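Local coordinates for glutathione S-transferase family protein (Pseudomonas putida, PDB 3LXZ) that probably conjugates reduced glutathione to a wide range of hydrophobic electrophiles, as a glutathione transferase, at residues A88-L93 and T153-M158. Numbering follows the deposited sequence.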
loop_
_atom_site.group_PDB
_atom_site.type_symbol
_atom_site.label_atom_id
_atom_site.label_comp_id
_atom_site.label_asym_id
_atom_site.label_seq_id
_atom_site.Cartn_x
_atom_site.Cartn_y
_atom_site.Cartn_z
ATOM N N ALA A 88 12.656 6.203 5.089
ATOM C CA ALA A 88 11.861 6.106 3.871
ATOM C C ALA A 88 12.255 4.881 3.064
ATOM O O ALA A 88 11.380 4.223 2.490
ATOM C CB ALA A 88 11.979 7.404 3.025
ATOM N N LYS A 89 13.539 4.511 3.080
ATOM C CA LYS A 89 13.982 3.298 2.383
ATOM C C LYS A 89 13.393 2.035 3.014
ATOM O O LYS A 89 12.976 1.134 2.288
ATOM C CB LYS A 89 15.520 3.205 2.319
ATOM C CG LYS A 89 16.134 4.124 1.275
ATOM C CD LYS A 89 15.670 3.776 -0.168
ATOM C CE LYS A 89 16.126 2.416 -0.602
ATOM N NZ LYS A 89 16.061 2.282 -2.103
ATOM N N VAL A 90 13.304 1.994 4.341
ATOM C CA VAL A 90 12.595 0.873 5.021
ATOM C C VAL A 90 11.153 0.832 4.551
ATOM O O VAL A 90 10.618 -0.237 4.188
ATOM C CB VAL A 90 12.597 1.028 6.525
ATOM C CG1 VAL A 90 11.616 0.022 7.193
ATOM C CG2 VAL A 90 14.012 0.796 7.052
ATOM N N ARG A 91 10.507 1.999 4.568
ATOM C CA ARG A 91 9.097 2.066 4.161
ATOM C C ARG A 91 8.848 1.723 2.700
ATOM O O ARG A 91 7.829 1.094 2.378
ATOM C CB ARG A 91 8.497 3.408 4.530
ATOM C CG ARG A 91 8.363 3.536 6.053
ATOM C CD ARG A 91 8.055 4.941 6.509
ATOM N NE ARG A 91 7.771 4.956 7.930
ATOM C CZ ARG A 91 8.350 5.765 8.822
ATOM N NH1 ARG A 91 9.250 6.658 8.454
ATOM N NH2 ARG A 91 8.014 5.668 10.098
ATOM N N GLU A 92 9.752 2.156 1.820
ATOM C CA GLU A 92 9.735 1.720 0.397
ATOM C C GLU A 92 9.814 0.187 0.260
ATOM O O GLU A 92 8.992 -0.448 -0.419
ATOM C CB GLU A 92 10.841 2.411 -0.400
ATOM C CG GLU A 92 10.847 2.093 -1.888
ATOM C CD GLU A 92 12.178 2.450 -2.541
ATOM O OE1 GLU A 92 13.254 2.172 -1.937
ATOM O OE2 GLU A 92 12.155 3.010 -3.670
ATOM N N LEU A 93 10.804 -0.420 0.904
ATOM C CA LEU A 93 10.885 -1.874 0.913
ATOM C C LEU A 93 9.662 -2.597 1.514
ATOM O O LEU A 93 9.154 -3.586 0.934
ATOM C CB LEU A 93 12.184 -2.304 1.639
ATOM C CG LEU A 93 13.441 -2.046 0.786
ATOM C CD1 LEU A 93 14.713 -2.016 1.668
ATOM C CD2 LEU A 93 13.628 -3.073 -0.332
ATOM N N THR A 153 14.372 -4.127 11.029
ATOM C CA THR A 153 13.442 -2.991 10.848
ATOM C C THR A 153 12.049 -3.512 10.532
ATOM O O THR A 153 11.873 -4.713 10.332
ATOM C CB THR A 153 13.834 -2.054 9.691
ATOM O OG1 THR A 153 13.702 -2.736 8.431
ATOM C CG2 THR A 153 15.245 -1.551 9.836
ATOM N N LEU A 154 11.063 -2.594 10.468
ATOM C CA LEU A 154 9.722 -2.921 10.024
ATOM C C LEU A 154 9.655 -3.730 8.737
ATOM O O LEU A 154 8.799 -4.612 8.583
ATOM C CB LEU A 154 8.893 -1.633 9.846
ATOM C CG LEU A 154 8.875 -0.696 11.060
ATOM C CD1 LEU A 154 8.073 0.588 10.734
ATOM C CD2 LEU A 154 8.324 -1.362 12.323
ATOM N N ALA A 155 10.521 -3.420 7.794
ATOM C CA ALA A 155 10.478 -4.165 6.544
ATOM C C ALA A 155 10.748 -5.655 6.729
ATOM O O ALA A 155 10.237 -6.460 5.938
ATOM C CB ALA A 155 11.443 -3.569 5.518
ATOM N N ASP A 156 11.510 -6.030 7.769
ATOM C CA ASP A 156 11.761 -7.456 8.029
ATOM C C ASP A 156 10.536 -8.194 8.524
ATOM O O ASP A 156 10.434 -9.392 8.324
ATOM C CB ASP A 156 12.907 -7.612 9.025
ATOM C CG ASP A 156 14.190 -7.084 8.473
ATOM O OD1 ASP A 156 14.686 -7.703 7.480
ATOM O OD2 ASP A 156 14.680 -6.059 8.983
ATOM N N LEU A 157 9.645 -7.479 9.232
ATOM C CA LEU A 157 8.370 -8.027 9.646
ATOM C C LEU A 157 7.484 -8.339 8.437
ATOM O O LEU A 157 6.934 -9.439 8.333
ATOM C CB LEU A 157 7.663 -7.106 10.659
ATOM C CG LEU A 157 8.531 -6.553 11.818
ATOM C CD1 LEU A 157 7.718 -5.617 12.750
ATOM C CD2 LEU A 157 9.213 -7.689 12.597
HETATM N N MSE A 158 7.341 -7.390 7.509
HETATM C CA MSE A 158 6.560 -7.676 6.299
HETATM C C MSE A 158 7.228 -8.793 5.486
HETATM O O MSE A 158 6.544 -9.666 4.942
HETATM C CB MSE A 158 6.438 -6.385 5.470
HETATM C CG MSE A 158 5.713 -6.490 4.153
HETATM SE SE MSE A 158 3.800 -6.785 4.300
HETATM C CE MSE A 158 3.172 -5.270 5.372
#
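The N-terminal capping box of helix 154-174, an element of the all-helical C-terminal domain of the glutathione transferase fold, meets helix 84-106 chiefly where V90 packs on A155, with T153 and L154 beside it. The two helices run almost parallel here, their short axes 8° apart and 8.7 Å from each other at closest approach. V90 points at the other segment, with CG1 over the start of the helix and CG2 over T153. V90 CG1, anti to the backbone N (chi1 168°), reaches 3.7 Å from T153 OG1 and also packs against A155 N and the CB of L154; V90 CG2 lies 3.8 Å from T153 CG2. A155 is small enough to let the backbones come close, with its CA 5.7 Å from the CA of V90. A155 CB rests 3.7 Å from V90 O and touches the CB of L93 at 4.1 Å, one helical turn further on.

In the capping box, T153 N donates to D156 OD2 over 2.8 Å in a nearly straight bond to the anti lone pair, while T153 OG1, set between its own backbone N and carbonyl carbon (chi1 67°), accepts a weak capping bond from A155 N at 3.3 Å. V90 thus covers the hydroxyl and the amide of this weak bond with hydrocarbon. An alanine in place of V90 would probably open a gap against T153 and A155 and leave the capping hydroxyl less well covered. D156 OD1 takes a further hydrogen bond from V147 N, tying the cap to the preceding loop.

Beyond the interface, L154 packs on L67, D68 and E71 of helix 63-73 in the thioredoxin-like domain, and R91 forms a salt bridge with D68. On helix 84-106, E92 OE2 shares a hydrogen bond with S61 OG of the second subunit, at the end of strand 58-61.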